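Long-range contacts in chloride intracellular channel exc-4 (PDB 2YV9), which may insert into membranes to form chloride channels and is required to regulate lumen size as the worm's excretory canal grows: residues Asn217-Trp222 with Ser277-Lys282; Glu124-Asn129 with Glu166-Ile171; Glu21-Ala26 with Glu59-Asn64. One frame throughout, in Å; residues are numbered along the deposited sequence. Where two conformers were deposited one is given.

Contact 1 of 3, residues Asn217-Trp222 with Ser277-Lys282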
loop_
_atom_site.group_PDB
_atom_site.type_symbol
_atom_site.label_atom_id
_atom_site.label_comp_id
_atom_site.label_asym_id
_atom_site.label_seq_id
_atom_site.Cartn_x
_atom_site.Cartn_y
_atom_site.Cartn_z
ATOM N N ASN A 217 6.806 -29.956 17.277
ATOM C CA ASN A 217 5.692 -30.451 18.099
ATOM C C ASN A 217 4.370 -29.735 17.799
ATOM O O ASN A 217 3.316 -30.149 18.279
ATOM C CB ASN A 217 6.046 -30.371 19.582
ATOM C CG ASN A 217 6.149 -28.954 20.093
ATOM O OD1 ASN A 217 6.901 -28.158 19.572
ATOM N ND2 ASN A 217 5.400 -28.643 21.141
ATOM N N PHE A 218 4.413 -28.654 17.012
ATOM C CA PHE A 218 3.217 -27.907 16.643
ATOM C C PHE A 218 2.545 -28.567 15.421
ATOM O O PHE A 218 2.588 -28.076 14.273
ATOM C CB PHE A 218 3.570 -26.462 16.326
ATOM C CG PHE A 218 4.164 -25.702 17.476
ATOM C CD1 PHE A 218 4.021 -26.120 18.805
ATOM C CD2 PHE A 218 4.872 -24.535 17.224
ATOM C CE1 PHE A 218 4.599 -25.394 19.834
ATOM C CE2 PHE A 218 5.402 -23.783 18.234
ATOM C CZ PHE A 218 5.293 -24.201 19.543
ATOM N N THR A 219 1.896 -29.709 15.648
ATOM C CA THR A 219 1.416 -30.539 14.552
ATOM C C THR A 219 0.323 -29.910 13.687
ATOM O O THR A 219 0.284 -30.113 12.464
ATOM C CB THR A 219 0.835 -31.853 15.105
ATOM O OG1 THR A 219 1.688 -32.327 16.144
ATOM C CG2 THR A 219 0.677 -32.891 14.024
ATOM N N HIS A 220 -0.610 -29.191 14.329
ATOM C CA HIS A 220 -1.710 -28.535 13.608
ATOM C C HIS A 220 -1.168 -27.410 12.731
ATOM O O HIS A 220 -1.606 -27.228 11.607
ATOM C CB HIS A 220 -2.772 -28.010 14.553
ATOM C CG HIS A 220 -3.655 -29.101 15.086
ATOM N ND1 HIS A 220 -3.248 -29.926 16.109
ATOM C CD2 HIS A 220 -4.822 -29.604 14.626
ATOM C CE1 HIS A 220 -4.184 -30.843 16.316
ATOM N NE2 HIS A 220 -5.135 -30.683 15.412
ATOM N N LEU A 221 -0.193 -26.675 13.280
ATOM C CA LEU A 221 0.449 -25.595 12.510
ATOM C C LEU A 221 1.160 -26.199 11.321
ATOM O O LEU A 221 1.110 -25.634 10.220
ATOM C CB LEU A 221 1.421 -24.850 13.379
ATOM C CG LEU A 221 2.219 -23.710 12.738
ATOM C CD1 LEU A 221 1.288 -22.663 12.309
ATOM C CD2 LEU A 221 3.254 -23.187 13.715
ATOM N N TRP A 222 1.898 -27.290 11.557
ATOM C CA TRP A 222 2.658 -27.914 10.459
ATOM C C TRP A 222 1.692 -28.463 9.440
ATOM O O TRP A 222 1.940 -28.446 8.224
ATOM C CB TRP A 222 3.618 -28.973 10.983
ATOM C CG TRP A 222 4.967 -28.403 11.344
ATOM C CD1 TRP A 222 5.487 -28.225 12.570
ATOM C CD2 TRP A 222 5.957 -27.983 10.415
ATOM N NE1 TRP A 222 6.770 -27.723 12.473
ATOM C CE2 TRP A 222 7.055 -27.553 11.137
ATOM C CE3 TRP A 222 6.001 -27.921 9.026
ATOM C CZ2 TRP A 222 8.193 -27.034 10.499
ATOM C CZ3 TRP A 222 7.114 -27.423 8.403
ATOM C CH2 TRP A 222 8.182 -27.008 9.117
ATOM N N SER A 277 4.632 -37.723 9.805
ATOM C CA SER A 277 4.082 -38.914 10.444
ATOM C C SER A 277 3.031 -38.522 11.473
ATOM O O SER A 277 1.934 -39.099 11.457
ATOM C CB SER A 277 5.187 -39.741 11.085
ATOM O OG SER A 277 6.077 -40.231 10.086
ATOM N N ASP A 278 3.355 -37.548 12.339
ATOM C CA ASP A 278 2.435 -37.044 13.367
ATOM C C ASP A 278 1.143 -36.563 12.704
ATOM O O ASP A 278 0.034 -36.833 13.200
ATOM C CB ASP A 278 3.063 -35.902 14.189
ATOM C CG ASP A 278 4.205 -36.367 15.101
ATOM O OD1 ASP A 278 4.378 -37.589 15.303
ATOM O OD2 ASP A 278 4.940 -35.502 15.627
ATOM N N ILE A 279 1.278 -35.861 11.576
ATOM C CA ILE A 279 0.091 -35.385 10.833
ATOM C C ILE A 279 -0.771 -36.540 10.336
ATOM O O ILE A 279 -2.005 -36.502 10.462
ATOM C CB ILE A 279 0.507 -34.506 9.637
ATOM C CG1 ILE A 279 0.951 -33.139 10.146
ATOM C CG2 ILE A 279 -0.618 -34.335 8.582
ATOM C CD1 ILE A 279 1.761 -32.465 9.180
ATOM N N ARG A 280 -0.122 -37.538 9.738
ATOM C CA ARG A 280 -0.792 -38.743 9.244
ATOM C C ARG A 280 -1.472 -39.512 10.379
ATOM O O ARG A 280 -2.597 -39.992 10.208
ATOM C CB ARG A 280 0.198 -39.662 8.510
ATOM C CG ARG A 280 0.727 -39.092 7.191
ATOM C CD ARG A 280 1.580 -40.102 6.397
ATOM N NE ARG A 280 2.867 -40.424 7.029
ATOM C CZ ARG A 280 3.088 -41.434 7.879
ATOM N NH1 ARG A 280 2.113 -42.263 8.255
ATOM N NH2 ARG A 280 4.310 -41.611 8.372
ATOM N N VAL A 281 -0.829 -39.591 11.547
ATOM C CA VAL A 281 -1.382 -40.392 12.648
ATOM C C VAL A 281 -2.506 -39.680 13.404
ATOM O O VAL A 281 -3.099 -40.255 14.325
ATOM C CB VAL A 281 -0.298 -40.874 13.652
ATOM C CG1 VAL A 281 0.894 -41.464 12.904
ATOM C CG2 VAL A 281 0.119 -39.766 14.605
ATOM N N LYS A 282 -2.786 -38.431 13.031
ATOM C CA LYS A 282 -3.948 -37.718 13.550
ATOM C C LYS A 282 -4.975 -37.417 12.451
ATOM O O LYS A 282 -6.005 -36.801 12.709
ATOM C CB LYS A 282 -3.491 -36.438 14.237
ATOM C CG LYS A 282 -2.474 -36.675 15.336
ATOM C CD LYS A 282 -2.056 -35.366 15.995
ATOM C CE LYS A 282 -0.838 -35.544 16.909
ATOM N NZ LYS A 282 -0.502 -34.307 17.675
HETATM O O HOH W 1 4.117 -32.989 15.289
#

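Contact 2 of 3, residues Glu124-Asn129 with Glu166-Ile171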
loop_
_atom_site.group_PDB
_atom_site.type_symbol
_atom_site.label_atom_id
_atom_site.label_comp_id
_atom_site.label_asym_id
_atom_site.label_seq_id
_atom_site.Cartn_x
_atom_site.Cartn_y
_atom_site.Cartn_z
ATOM N N GLU A 124 -0.234 -10.479 13.082
ATOM C CA GLU A 124 0.605 -9.292 13.348
ATOM C C GLU A 124 1.610 -9.620 14.458
ATOM O O GLU A 124 2.804 -9.287 14.368
ATOM C CB GLU A 124 -0.249 -8.143 13.841
ATOM C CG GLU A 124 0.525 -6.871 14.170
ATOM C CD GLU A 124 1.272 -6.927 15.509
ATOM O OE1 GLU A 124 0.805 -7.568 16.466
ATOM O OE2 GLU A 124 2.343 -6.292 15.625
ATOM N N ASN A 125 1.143 -10.289 15.511
ATOM C CA ASN A 125 1.996 -10.487 16.668
ATOM C C ASN A 125 3.139 -11.454 16.303
ATOM O O ASN A 125 4.305 -11.285 16.718
ATOM C CB ASN A 125 1.198 -11.017 17.860
ATOM C CG ASN A 125 1.865 -10.715 19.209
ATOM O OD1 ASN A 125 3.052 -10.476 19.303
ATOM N ND2 ASN A 125 1.059 -10.723 20.263
ATOM N N LEU A 126 2.801 -12.476 15.507
ATOM C CA LEU A 126 3.833 -13.434 15.068
ATOM C C LEU A 126 4.919 -12.690 14.274
ATOM O O LEU A 126 6.140 -12.811 14.556
ATOM C CB LEU A 126 3.196 -14.494 14.188
ATOM C CG LEU A 126 4.186 -15.400 13.467
ATOM C CD1 LEU A 126 5.013 -16.228 14.465
ATOM C CD2 LEU A 126 3.408 -16.245 12.370
ATOM N N TYR A 127 4.493 -11.958 13.249
ATOM C CA TYR A 127 5.515 -11.381 12.326
ATOM C C TYR A 127 6.294 -10.262 12.987
ATOM O O TYR A 127 7.479 -10.095 12.730
ATOM C CB TYR A 127 4.904 -10.931 11.010
ATOM C CG TYR A 127 5.891 -10.764 9.915
ATOM C CD1 TYR A 127 6.606 -11.823 9.430
ATOM C CD2 TYR A 127 6.041 -9.542 9.336
ATOM C CE1 TYR A 127 7.535 -11.632 8.405
ATOM C CE2 TYR A 127 6.941 -9.323 8.324
ATOM C CZ TYR A 127 7.672 -10.356 7.861
ATOM O OH TYR A 127 8.561 -10.023 6.844
ATOM N N ARG A 128 5.633 -9.520 13.866
ATOM C CA ARG A 128 6.318 -8.480 14.673
ATOM C C ARG A 128 7.451 -9.101 15.514
ATOM O O ARG A 128 8.605 -8.599 15.554
ATOM C CB ARG A 128 5.297 -7.835 15.553
ATOM C CG ARG A 128 5.789 -6.940 16.687
ATOM C CD ARG A 128 4.518 -6.468 17.372
ATOM N NE ARG A 128 4.542 -6.649 18.793
ATOM C CZ ARG A 128 3.476 -6.872 19.554
ATOM N NH1 ARG A 128 2.211 -6.965 19.080
ATOM N NH2 ARG A 128 3.684 -6.983 20.870
ATOM N N ASN A 129 7.167 -10.199 16.192
ATOM C CA ASN A 129 8.228 -10.806 16.986
ATOM C C ASN A 129 9.352 -11.431 16.135
ATOM O O ASN A 129 10.521 -11.411 16.517
ATOM C CB ASN A 129 7.676 -11.797 17.988
ATOM C CG ASN A 129 7.052 -11.099 19.171
ATOM O OD1 ASN A 129 5.875 -11.256 19.442
ATOM N ND2 ASN A 129 7.845 -10.357 19.895
ATOM N N GLU A 166 6.190 -18.738 21.107
ATOM C CA GLU A 166 4.877 -18.548 21.797
ATOM C C GLU A 166 3.750 -18.280 20.809
ATOM O O GLU A 166 2.655 -18.834 20.923
ATOM C CB GLU A 166 4.998 -17.374 22.769
ATOM C CG GLU A 166 3.807 -17.272 23.699
ATOM C CD GLU A 166 3.867 -16.088 24.651
ATOM O OE1 GLU A 166 4.914 -15.397 24.734
ATOM O OE2 GLU A 166 2.825 -15.850 25.306
ATOM N N GLN A 167 3.974 -17.396 19.846
ATOM C CA GLN A 167 2.904 -17.034 18.861
ATOM C C GLN A 167 2.596 -18.187 17.890
ATOM O O GLN A 167 1.425 -18.500 17.539
ATOM C CB GLN A 167 3.268 -15.775 18.102
ATOM C CG GLN A 167 3.476 -14.580 18.985
ATOM C CD GLN A 167 2.171 -14.203 19.724
ATOM O OE1 GLN A 167 1.059 -14.244 19.156
ATOM N NE2 GLN A 167 2.304 -13.885 21.004
ATOM N N LEU A 168 3.657 -18.855 17.458
ATOM C CA LEU A 168 3.516 -20.084 16.667
ATOM C C LEU A 168 2.698 -21.113 17.450
ATOM O O LEU A 168 1.831 -21.808 16.887
ATOM C CB LEU A 168 4.898 -20.665 16.323
ATOM C CG LEU A 168 5.649 -19.879 15.263
ATOM C CD1 LEU A 168 7.144 -20.361 15.206
ATOM C CD2 LEU A 168 5.006 -19.946 13.883
ATOM N N SER A 169 2.977 -21.193 18.749
ATOM C CA SER A 169 2.233 -22.085 19.639
ATOM C C SER A 169 0.767 -21.661 19.721
ATOM O O SER A 169 -0.111 -22.510 19.650
ATOM C CB SER A 169 2.812 -22.140 21.033
ATOM O OG SER A 169 2.112 -23.154 21.752
ATOM N N ASN A 170 0.523 -20.354 19.822
ATOM C CA ASN A 170 -0.858 -19.811 19.870
ATOM C C ASN A 170 -1.664 -20.156 18.607
ATOM O O ASN A 170 -2.809 -20.608 18.664
ATOM C CB ASN A 170 -0.837 -18.314 20.112
ATOM C CG ASN A 170 -0.339 -17.933 21.518
ATOM O OD1 ASN A 170 -0.292 -18.756 22.423
ATOM N ND2 ASN A 170 0.038 -16.661 21.680
ATOM N N ILE A 171 -1.032 -19.997 17.460
ATOM C CA ILE A 171 -1.623 -20.422 16.197
ATOM C C ILE A 171 -1.859 -21.946 16.083
ATOM O O ILE A 171 -2.947 -22.392 15.640
ATOM C CB ILE A 171 -0.797 -19.852 15.017
ATOM C CG1 ILE A 171 -0.702 -18.305 15.112
ATOM C CG2 ILE A 171 -1.422 -20.294 13.690
ATOM C CD1 ILE A 171 0.184 -17.652 14.014
#

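Contact 3 of 3, residues Glu21-Ala26 with Glu59-Asn64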
loop_
_atom_site.group_PDB
_atom_site.type_symbol
_atom_site.label_atom_id
_atom_site.label_comp_id
_atom_site.label_asym_id
_atom_site.label_seq_id
_atom_site.Cartn_x
_atom_site.Cartn_y
_atom_site.Cartn_z
ATOM N N GLU A 21 -4.122 -7.345 -14.189
ATOM C CA GLU A 21 -2.681 -7.551 -14.274
ATOM C C GLU A 21 -2.104 -7.098 -12.938
ATOM O O GLU A 21 -2.475 -6.052 -12.428
ATOM C CB GLU A 21 -2.079 -6.786 -15.459
ATOM C CG GLU A 21 -2.828 -7.068 -16.768
ATOM C CD GLU A 21 -2.418 -6.160 -17.911
ATOM O OE1 GLU A 21 -1.209 -6.130 -18.240
ATOM O OE2 GLU A 21 -3.313 -5.506 -18.501
ATOM N N LEU A 22 -1.275 -7.949 -12.345
ATOM C CA LEU A 22 -0.585 -7.647 -11.107
ATOM C C LEU A 22 0.898 -7.520 -11.374
ATOM O O LEU A 22 1.509 -8.425 -11.943
ATOM C CB LEU A 22 -0.821 -8.767 -10.111
ATOM C CG LEU A 22 -0.232 -8.477 -8.731
ATOM C CD1 LEU A 22 -1.012 -7.388 -8.006
ATOM C CD2 LEU A 22 -0.277 -9.758 -7.935
ATOM N N TYR A 23 1.463 -6.387 -10.947
ATOM C CA TYR A 23 2.883 -6.125 -11.060
ATOM C C TYR A 23 3.439 -6.390 -9.676
ATOM O O TYR A 23 2.919 -5.872 -8.699
ATOM C CB TYR A 23 3.134 -4.661 -11.444
ATOM C CG TYR A 23 2.804 -4.343 -12.883
ATOM C CD1 TYR A 23 3.782 -4.307 -13.856
ATOM C CD2 TYR A 23 1.482 -4.138 -13.277
ATOM C CE1 TYR A 23 3.468 -4.026 -15.175
ATOM C CE2 TYR A 23 1.170 -3.845 -14.587
ATOM C CZ TYR A 23 2.160 -3.796 -15.530
ATOM O OH TYR A 23 1.819 -3.515 -16.842
ATOM N N VAL A 24 4.467 -7.213 -9.600
ATOM C CA VAL A 24 5.090 -7.602 -8.348
ATOM C C VAL A 24 6.572 -7.197 -8.352
ATOM O O VAL A 24 7.225 -7.201 -9.377
ATOM C CB VAL A 24 4.925 -9.108 -8.053
ATOM C CG1 VAL A 24 3.398 -9.473 -7.943
ATOM C CG2 VAL A 24 5.678 -9.995 -9.082
ATOM N N LYS A 25 7.094 -6.909 -7.166
ATOM C CA LYS A 25 8.502 -6.618 -7.023
ATOM C C LYS A 25 9.357 -7.822 -7.431
ATOM O O LYS A 25 9.136 -8.922 -6.954
ATOM C CB LYS A 25 8.804 -6.254 -5.567
ATOM C CG LYS A 25 10.256 -5.851 -5.363
ATOM C CD LYS A 25 10.724 -5.811 -3.901
ATOM C CE LYS A 25 12.271 -5.685 -3.868
ATOM N NZ LYS A 25 12.998 -6.933 -4.397
ATOM N N ALA A 26 10.330 -7.607 -8.324
ATOM C CA ALA A 26 11.225 -8.656 -8.774
ATOM C C ALA A 26 12.321 -8.952 -7.743
ATOM O O ALA A 26 12.715 -8.090 -6.945
ATOM C CB ALA A 26 11.904 -8.234 -10.130
ATOM N N GLU A 59 -2.861 -11.889 -15.214
ATOM C CA GLU A 59 -1.483 -11.975 -15.640
ATOM C C GLU A 59 -0.648 -11.403 -14.510
ATOM O O GLU A 59 -1.120 -10.544 -13.790
ATOM C CB GLU A 59 -1.263 -11.190 -16.937
ATOM C CG GLU A 59 -2.036 -11.764 -18.132
ATOM C CD GLU A 59 -1.894 -10.921 -19.397
ATOM O OE1 GLU A 59 -1.401 -9.771 -19.303
ATOM O OE2 GLU A 59 -2.286 -11.414 -20.477
ATOM N N VAL A 60 0.555 -11.926 -14.318
ATOM C CA VAL A 60 1.477 -11.381 -13.357
ATOM C C VAL A 60 2.794 -11.056 -14.045
ATOM O O VAL A 60 3.298 -11.880 -14.810
ATOM C CB VAL A 60 1.771 -12.368 -12.203
ATOM C CG1 VAL A 60 2.796 -11.726 -11.202
ATOM C CG2 VAL A 60 0.500 -12.734 -11.484
ATOM N N LYS A 61 3.365 -9.894 -13.706
ATOM C CA LYS A 61 4.629 -9.408 -14.277
ATOM C C LYS A 61 5.545 -8.889 -13.185
ATOM O O LYS A 61 5.083 -8.203 -12.283
ATOM C CB LYS A 61 4.369 -8.276 -15.267
ATOM C CG LYS A 61 3.585 -8.713 -16.482
ATOM C CD LYS A 61 3.322 -7.578 -17.453
ATOM C CE LYS A 61 2.478 -8.049 -18.635
ATOM N NZ LYS A 61 3.103 -9.186 -19.366
ATOM N N THR A 62 6.836 -9.209 -13.292
ATOM C CA THR A 62 7.816 -8.800 -12.308
ATOM C C THR A 62 8.466 -7.492 -12.729
ATOM O O THR A 62 8.709 -7.267 -13.909
ATOM C CB THR A 62 8.942 -9.846 -12.120
ATOM O OG1 THR A 62 9.776 -9.864 -13.298
ATOM C CG2 THR A 62 8.363 -11.282 -11.785
ATOM N N VAL A 63 8.791 -6.653 -11.756
ATOM C CA VAL A 63 9.406 -5.368 -12.022
ATOM C C VAL A 63 10.547 -5.054 -11.070
ATOM O O VAL A 63 10.522 -5.360 -9.875
ATOM C CB VAL A 63 8.333 -4.246 -11.944
ATOM C CG1 VAL A 63 8.974 -2.878 -11.973
ATOM C CG2 VAL A 63 7.347 -4.391 -13.073
ATOM N N ASN A 64 11.570 -4.405 -11.613
ATOM C CA ASN A 64 12.632 -3.864 -10.832
ATOM C C ASN A 64 12.164 -2.485 -10.415
ATOM O O ASN A 64 12.022 -1.588 -11.240
ATOM C CB ASN A 64 13.886 -3.798 -11.713
ATOM C CG ASN A 64 15.098 -3.392 -10.968
ATOM O OD1 ASN A 64 15.025 -2.669 -9.978
ATOM N ND2 ASN A 64 16.260 -3.813 -11.472
HETATM O O HOH W 2 12.909 -5.063 -7.519
#

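Contact 1 of 3, residues Asn217-Trp222 with Ser277-Lys282
Thr219 OG1 is held by two partners: it donates to a water at 2.7 Å and accepts a weak hydrogen bond from Lys282 NZ at 3.3 Å. Thr219 opens helix 219-228 in the helical C-terminal half of this glutathione transferase fold, directly after the N-cap residue Phe218, itself the centre of an inverse gamma turn. The same water donates to Asp278 OD2, also at 2.7 Å, so it bridges the first turn of one helix to the C-terminal part of helix 273-280. Lys282, four residues after Asp278, runs extended and meets Thr219 tip to tip; its long flexible chain lets the ammonium reach across from the exposed side. With chi1 at -42°, Thr219 OG1 lies beside its backbone N while CG2 is anti to it, which sends the methyl across the other helix, 3.8 Å from Asp278 CB. A beta-branched residue is apt here, since one branch serves the polar network and the other the apolar seam. An alanine here would lack OG1 and CG2, and with the water link, the weak lysine bond and the methyl contact gone, the two helices would probably be less firmly joined. Behind this pair the contact is apolar: Ile279 CG1 rests 3.9 Å from Thr219 CG2. Around it, Leu221 N binds Asp172 OD1 of helix 155-178; the indole of Trp222 leads away from helix 273-280, and its NE1 donates to Ile214 O. What Trp222 offers Ile279 is therefore its root, Trp222 CB lying 4.3 Å from Ile279 CD1.

Contact 2 of 3, residues Glu124-Asn129 with Glu166-Ile171
Apolar contacts form the floor of this antiparallel helix pair, in the helical C-terminal half of the glutathione transferase fold, where the axes of the short segments pass 9.2 Å apart at 156°. Leu126 carries them. With CG anti to the backbone N (chi1 170°), its two methyls divide the work: Leu126 CD1 lies 3.8 Å from Leu168 CD2, while the side chains of Leu126 and Ile171 cross at about a right angle, Leu126 CD2 3.9 Å from Ile171 CD1. A forked leucine suits a site facing two apolar side chains, Leu168 and Ile171, about one turn apart. The backbones come nearest at Leu126 and Gln167, where Gln167 CB sits 3.9 Å from Leu126 CA.

Amide stacking follows on the adjoining side. The chain of Gln167 bends at chi2, which lays its amide against that of Asn125, the planes 19° apart; Asn125 CG is 3.5 Å from Gln167 CD. Flat amides can stack closely in this way between two helices.

The charged contact runs within helix 117-140, one turn apart: Arg128 NH1 forms a salt bridge with Glu124 OE1 at 3.0 Å, using the syn lone pair of the carboxylate, with the oxygen near the guanidinium plane. Arg128 NH2 forms a second salt bridge, with Glu88 OE1 of the second subunit, so this outer side faces another copy of the protein.

On the inner side Leu126 continues onto Leu195, Leu199 and Ile202 of helix 190-210, and Leu168 and Ile171 reach Leu221 of helix 219-228, placing the pair in a core shared by four helices.

Contact 3 of 3, residues Glu21-Ala26 with Glu59-Asn64
Two parallel strands of a beta-alpha-beta unit meet here, in the thioredoxin-like N-terminal domain. Backbone bonds make the ladder: Leu22 N donates to Glu59 O at 3.0 Å, nearly straight at 170°, and Leu22 O receives Lys61 N. Val24 repeats this with Lys61 O and Val63 N. The last rung, Ala26 N to Val63 O, is the shortest at 2.7 Å, although the N stands above the carbonyl plane; Ala26 CB also lies 3.2 Å from Val63 O, and the side chain ends there.

On the Leu22 and Val24 face the residues are chiefly apolar. The side chains of Val24 and Val60 cross at about a right angle, Val24 CG2 4.0 Å from Val60 CG1, and branched apolar residues suit this layer under the helix. Thr62 belongs to the same face, yet its OG1 is bonded to Ala31 O.

The other face is polar and aromatic. Tyr23 presents its ring edge to Val63, with CD1 3.7 Å from Val63 CG2. Glu21 and Glu59 lie side by side, Glu21 OE1 only 3.8 Å from Glu59 OE1 and the carboxylate planes 75° apart. With Glu85 also near Glu21, such crowding would probably raise the pKa of at least one acid, an effect that Lys61, with NZ 5.4 Å from Glu21 OE1, may soften.

Strand 57-63 is the sheet's edge within this chain, whereas strand 19-25 also pairs antiparallel with strand 81-84. Helix 38-52, within the predicted membrane-inserting segment, covers the Leu22 face through Cys40, Trp44 and Leu47, and Phe74 of helix 68-74 meets Tyr23.

From the N terminus, contact 3 closes first, joining the strands that precede and follow helix 38-52 in the chain, within the thioredoxin-like domain. Contact 2 then closes the excursion from helix 117-140 back along helix 155-178, and contact 1 comes last, bringing helix 273-280 near the C-terminal end onto the start of helix 219-228. The three follow in series, with neither nesting nor crossing. Contacts 1 and 2 touch: Phe218 packs on Leu168 and Ser169, and Leu221 on Leu168 and Ile171, making one continuous helical core. Contact 3 stands apart, across the chain's centre, its nearest atoms about 12 Å from contact 2 and about 24 Å from contact 1.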